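Local coordinates for fibronectin type III domain-containing protein (Simiduia agarivorans, PDB 6P2K) that probably hydrolyses the backbone of xyloglucan-type beta-glucans, as a glycoside hydrolase family 74 enzyme built on seven-bladed beta-propellers, at residues R273-A285 with G291-G303. Sequence-based numbering, arbitrary orientation.
Sequences RSTGNSHKVLLGA and GLYEGTFNWDNNG
Val281 CG2 comes obliquely at the Phe297 ring, 3.7 Å from Phe297 CD1. Gly295, directly across from Val281, brings no side chain to this face, and the Phe297 ring occupies the space a CB there would need. Further along, the His279 imidazole has Trp299 CD1 over one face; the two rings meet obliquely, their planes 32° apart and the centroids of the imidazole and the indole five-membered ring 4.8 Å from each other. Two nitrogens, His279 ND1 and Trp299 NE1, are both hydrogen-bonded to the hydroxyl of Tyr224 in strand 222-228, consistent with the shared hydroxyl restraining the rotation of both rings. This is the tightly packed face, where one antiparallel sheet lies against the next. Strands 278-285 and 292-300 are the two middle strands of a four-stranded propeller blade, forming a hairpin whose backbone ladder includes Gly295 N to Val281 O at 2.7 Å. Beyond the last bridge, Trp299 N still reaches Asn277 O at 3.0 Å. The other face carries polar groups and is looser toward the Asn277 end. There Ser278 OG donates to Asn298 OD1 at 2.6 Å, almost in line with the amide C=O (167°), and both residues are partly exposed. Lys280, bent at chi2 (-83°), runs alongside Thr296, and its NZ bonds Thr296 OG1 at 3.0 Å. Lys280 NZ reaches Glu294 OE1 through a water rather than directly, the two atoms lying 4.8 Å apart. Buried Glu294 instead pairs with Arg347 and the hydroxyls of Tyr338 and Tyr369, while Leu282 CD1 packs on Leu292 CD2 at 3.8 Å, with Ala336 of strand 336-338 against both leucines.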
loop_
_atom_site.group_PDB
_atom_site.type_symbol
_atom_site.label_atom_id
_atom_site.label_comp_id
_atom_site.label_asym_id
_atom_site.label_seq_id
_atom_site.Cartn_x
_atom_site.Cartn_y
_atom_site.Cartn_z
ATOM N N ARG B 273 -11.665 16.175 -58.542
ATOM C CA ARG B 273 -12.169 17.537 -58.464
ATOM C C ARG B 273 -11.232 18.546 -59.116
ATOM O O ARG B 273 -11.670 19.654 -59.445
ATOM C CB ARG B 273 -12.404 17.915 -57.000
ATOM C CG ARG B 273 -13.557 17.158 -56.361
ATOM C CD ARG B 273 -13.378 16.990 -54.861
ATOM N NE ARG B 273 -14.395 16.106 -54.294
ATOM C CZ ARG B 273 -14.319 14.777 -54.283
ATOM N NH1 ARG B 273 -13.264 14.163 -54.802
ATOM N NH2 ARG B 273 -15.298 14.060 -53.749
ATOM N N SER B 274 -9.960 18.190 -59.313
ATOM C CA SER B 274 -8.975 19.102 -59.900
ATOM C C SER B 274 -9.154 19.138 -61.417
ATOM O O SER B 274 -8.349 18.621 -62.194
ATOM C CB SER B 274 -7.564 18.683 -59.513
ATOM O OG SER B 274 -7.434 18.579 -58.107
ATOM N N THR B 275 -10.240 19.785 -61.836
ATOM C CA THR B 275 -10.597 19.871 -63.245
ATOM C C THR B 275 -9.901 21.011 -63.979
ATOM O O THR B 275 -9.975 21.066 -65.211
ATOM C CB THR B 275 -12.112 20.031 -63.395
ATOM O OG1 THR B 275 -12.556 21.124 -62.581
ATOM C CG2 THR B 275 -12.823 18.762 -62.958
ATOM N N GLY B 276 -9.236 21.910 -63.268
ATOM C CA GLY B 276 -8.529 23.033 -63.871
ATOM C C GLY B 276 -7.043 22.780 -63.991
ATOM O O GLY B 276 -6.606 21.676 -64.333
ATOM N N ASN B 277 -6.255 23.815 -63.705
ATOM C CA ASN B 277 -4.802 23.739 -63.806
ATOM C C ASN B 277 -4.109 23.566 -62.458
ATOM O O ASN B 277 -2.881 23.433 -62.422
ATOM C CB ASN B 277 -4.254 24.986 -64.512
ATOM C CG ASN B 277 -4.977 25.282 -65.813
ATOM O OD1 ASN B 277 -5.617 24.406 -66.397
ATOM N ND2 ASN B 277 -4.874 26.520 -66.279
ATOM N N SER B 278 -4.854 23.550 -61.356
ATOM C CA SER B 278 -4.301 23.273 -60.034
ATOM C C SER B 278 -4.719 21.870 -59.622
ATOM O O SER B 278 -5.917 21.576 -59.534
ATOM C CB SER B 278 -4.773 24.303 -59.009
ATOM O OG SER B 278 -4.137 24.093 -57.759
ATOM N N HIS B 279 -3.737 21.008 -59.370
ATOM C CA HIS B 279 -3.977 19.597 -59.099
ATOM C C HIS B 279 -3.615 19.263 -57.660
ATOM O O HIS B 279 -2.555 19.666 -57.167
ATOM C CB HIS B 279 -3.169 18.711 -60.049
ATOM C CG HIS B 279 -3.268 19.119 -61.484
ATOM N ND1 HIS B 279 -2.320 18.773 -62.421
ATOM C CD2 HIS B 279 -4.207 19.838 -62.145
ATOM C CE1 HIS B 279 -2.666 19.266 -63.596
ATOM N NE2 HIS B 279 -3.807 19.916 -63.457
ATOM N N LYS B 280 -4.494 18.524 -56.995
ATOM C CA LYS B 280 -4.182 17.885 -55.727
ATOM C C LYS B 280 -3.807 16.437 -56.009
ATOM O O LYS B 280 -4.561 15.716 -56.672
ATOM C CB LYS B 280 -5.370 17.959 -54.766
ATOM C CG LYS B 280 -5.819 19.375 -54.432
ATOM C CD LYS B 280 -4.973 19.985 -53.326
ATOM C CE LYS B 280 -5.365 21.436 -53.075
ATOM N NZ LYS B 280 -4.653 22.013 -51.898
ATOM N N VAL B 281 -2.638 16.022 -55.526
ATOM C CA VAL B 281 -2.110 14.686 -55.775
ATOM C C VAL B 281 -1.926 13.976 -54.440
ATOM O O VAL B 281 -1.330 14.533 -53.513
ATOM C CB VAL B 281 -0.785 14.732 -56.556
ATOM C CG1 VAL B 281 -0.351 13.328 -56.940
ATOM C CG2 VAL B 281 -0.928 15.611 -57.790
ATOM N N LEU B 282 -2.430 12.749 -54.355
ATOM C CA LEU B 282 -2.373 11.936 -53.147
ATOM C C LEU B 282 -1.265 10.902 -53.289
ATOM O O LEU B 282 -1.169 10.232 -54.322
ATOM C CB LEU B 282 -3.719 11.251 -52.914
ATOM C CG LEU B 282 -4.028 10.631 -51.557
ATOM C CD1 LEU B 282 -3.929 11.681 -50.467
ATOM C CD2 LEU B 282 -5.422 10.027 -51.599
ATOM N N LEU B 283 -0.432 10.765 -52.255
ATOM C CA LEU B 283 0.763 9.930 -52.380
ATOM C C LEU B 283 1.070 9.238 -51.059
ATOM O O LEU B 283 1.420 9.895 -50.072
ATOM C CB LEU B 283 1.955 10.760 -52.844
ATOM C CG LEU B 283 3.233 9.970 -53.120
ATOM C CD1 LEU B 283 3.045 9.025 -54.305
ATOM C CD2 LEU B 283 4.407 10.912 -53.360
ATOM N N GLY B 284 0.960 7.909 -51.055
ATOM C CA GLY B 284 1.444 7.086 -49.964
ATOM C C GLY B 284 2.616 6.232 -50.412
ATOM O O GLY B 284 3.319 6.599 -51.357
ATOM N N ALA B 285 2.831 5.089 -49.764
ATOM C CA ALA B 285 3.968 4.245 -50.110
ATOM C C ALA B 285 3.711 2.820 -49.646
ATOM O O ALA B 285 2.833 2.562 -48.819
ATOM C CB ALA B 285 5.267 4.764 -49.487
ATOM N N GLY B 291 2.904 8.398 -42.752
ATOM C CA GLY B 291 1.617 9.031 -42.950
ATOM C C GLY B 291 1.240 9.106 -44.418
ATOM O O GLY B 291 1.473 8.157 -45.171
ATOM N N LEU B 292 0.680 10.236 -44.843
ATOM C CA LEU B 292 0.160 10.366 -46.197
ATOM C C LEU B 292 0.330 11.804 -46.672
ATOM O O LEU B 292 0.059 12.748 -45.927
ATOM C CB LEU B 292 -1.313 9.946 -46.251
ATOM C CG LEU B 292 -2.072 10.015 -47.576
ATOM C CD1 LEU B 292 -1.401 9.149 -48.631
ATOM C CD2 LEU B 292 -3.513 9.576 -47.360
ATOM N N TYR B 293 0.781 11.958 -47.915
ATOM C CA TYR B 293 1.045 13.265 -48.504
ATOM C C TYR B 293 -0.078 13.678 -49.447
ATOM O O TYR B 293 -0.625 12.851 -50.184
ATOM C CB TYR B 293 2.357 13.265 -49.293
ATOM C CG TYR B 293 3.625 13.335 -48.473
ATOM C CD1 TYR B 293 4.045 14.532 -47.901
ATOM C CD2 TYR B 293 4.426 12.214 -48.311
ATOM C CE1 TYR B 293 5.218 14.598 -47.170
ATOM C CE2 TYR B 293 5.595 12.270 -47.585
ATOM C CZ TYR B 293 5.987 13.462 -47.017
ATOM O OH TYR B 293 7.155 13.514 -46.295
ATOM N N GLU B 294 -0.401 14.967 -49.435
ATOM C CA GLU B 294 -1.167 15.597 -50.500
ATOM C C GLU B 294 -0.331 16.726 -51.086
ATOM O O GLU B 294 0.154 17.592 -50.350
ATOM C CB GLU B 294 -2.514 16.129 -50.008
ATOM C CG GLU B 294 -3.324 16.808 -51.114
ATOM C CD GLU B 294 -4.756 17.103 -50.708
ATOM O OE1 GLU B 294 -4.962 17.737 -49.651
ATOM O OE2 GLU B 294 -5.676 16.697 -51.449
ATOM N N GLY B 295 -0.152 16.707 -52.400
ATOM C CA GLY B 295 0.624 17.714 -53.096
ATOM C C GLY B 295 -0.270 18.620 -53.919
ATOM O O GLY B 295 -1.281 18.181 -54.470
ATOM N N THR B 296 0.109 19.893 -53.996
ATOM C CA THR B 296 -0.607 20.884 -54.785
ATOM C C THR B 296 0.301 21.359 -55.908
ATOM O O THR B 296 1.431 21.786 -55.656
ATOM C CB THR B 296 -1.053 22.067 -53.920
ATOM O OG1 THR B 296 -1.778 21.579 -52.785
ATOM C CG2 THR B 296 -1.944 23.009 -54.716
ATOM N N PHE B 297 -0.187 21.274 -57.143
ATOM C CA PHE B 297 0.579 21.652 -58.324
ATOM C C PHE B 297 -0.190 22.723 -59.082
ATOM O O PHE B 297 -1.291 22.466 -59.580
ATOM C CB PHE B 297 0.849 20.442 -59.222
ATOM C CG PHE B 297 1.745 19.412 -58.596
ATOM C CD1 PHE B 297 1.258 18.544 -57.630
ATOM C CD2 PHE B 297 3.072 19.308 -58.972
ATOM C CE1 PHE B 297 2.076 17.597 -57.048
ATOM C CE2 PHE B 297 3.897 18.360 -58.395
ATOM C CZ PHE B 297 3.395 17.503 -57.430
ATOM N N ASN B 298 0.388 23.918 -59.168
ATOM C CA ASN B 298 -0.244 25.058 -59.823
ATOM C C ASN B 298 0.433 25.274 -61.173
ATOM O O ASN B 298 1.539 25.821 -61.248
ATOM C CB ASN B 298 -0.162 26.298 -58.939
ATOM C CG ASN B 298 -0.909 26.123 -57.628
ATOM O OD1 ASN B 298 -2.032 25.619 -57.607
ATOM N ND2 ASN B 298 -0.293 26.542 -56.529
ATOM N N TRP B 299 -0.238 24.833 -62.232
ATOM C CA TRP B 299 0.224 25.004 -63.598
ATOM C C TRP B 299 -0.375 26.265 -64.192
ATOM O O TRP B 299 -1.466 26.700 -63.815
ATOM C CB TRP B 299 -0.165 23.799 -64.457
ATOM C CG TRP B 299 0.424 22.529 -63.968
ATOM C CD1 TRP B 299 -0.041 21.749 -62.951
ATOM C CD2 TRP B 299 1.600 21.883 -64.468
ATOM N NE1 TRP B 299 0.774 20.654 -62.786
ATOM C CE2 TRP B 299 1.786 20.712 -63.707
ATOM C CE3 TRP B 299 2.511 22.179 -65.484
ATOM C CZ2 TRP B 299 2.851 19.842 -63.927
ATOM C CZ3 TRP B 299 3.565 21.311 -65.704
ATOM C CH2 TRP B 299 3.725 20.156 -64.930
ATOM N N ASP B 300 0.356 26.862 -65.117
ATOM C CA ASP B 300 -0.212 27.914 -65.933
ATOM C C ASP B 300 -0.297 27.437 -67.379
ATOM O O ASP B 300 0.359 26.475 -67.789
ATOM C CB ASP B 300 0.577 29.223 -65.780
ATOM C CG ASP B 300 1.809 29.294 -66.668
ATOM O OD1 ASP B 300 2.448 28.246 -66.916
ATOM O OD2 ASP B 300 2.149 30.422 -67.092
ATOM N N ASN B 301 -1.125 28.143 -68.146
ATOM C CA ASN B 301 -1.647 27.633 -69.409
ATOM C C ASN B 301 -0.564 27.430 -70.470
ATOM O O ASN B 301 -0.802 26.727 -71.459
ATOM C CB ASN B 301 -2.729 28.592 -69.914
ATOM C CG ASN B 301 -3.686 29.040 -68.797
ATOM O OD1 ASN B 301 -3.350 29.900 -67.982
ATOM N ND2 ASN B 301 -4.867 28.425 -68.740
ATOM N N ASN B 302 0.620 28.016 -70.286
ATOM C CA ASN B 302 1.689 27.846 -71.263
ATOM C C ASN B 302 2.329 26.469 -71.178
ATOM O O ASN B 302 2.952 26.028 -72.149
ATOM C CB ASN B 302 2.748 28.929 -71.075
ATOM C CG ASN B 302 2.314 30.271 -71.635
ATOM O OD1 ASN B 302 1.120 30.553 -71.749
ATOM N ND2 ASN B 302 3.285 31.116 -71.966
ATOM N N GLY B 303 2.208 25.800 -70.039
ATOM C CA GLY B 303 2.663 24.440 -69.890
ATOM C C GLY B 303 3.821 24.207 -68.932
ATOM O O GLY B 303 4.502 23.182 -69.057
HETATM O O HOH W 1 -3.536 20.126 -49.510
#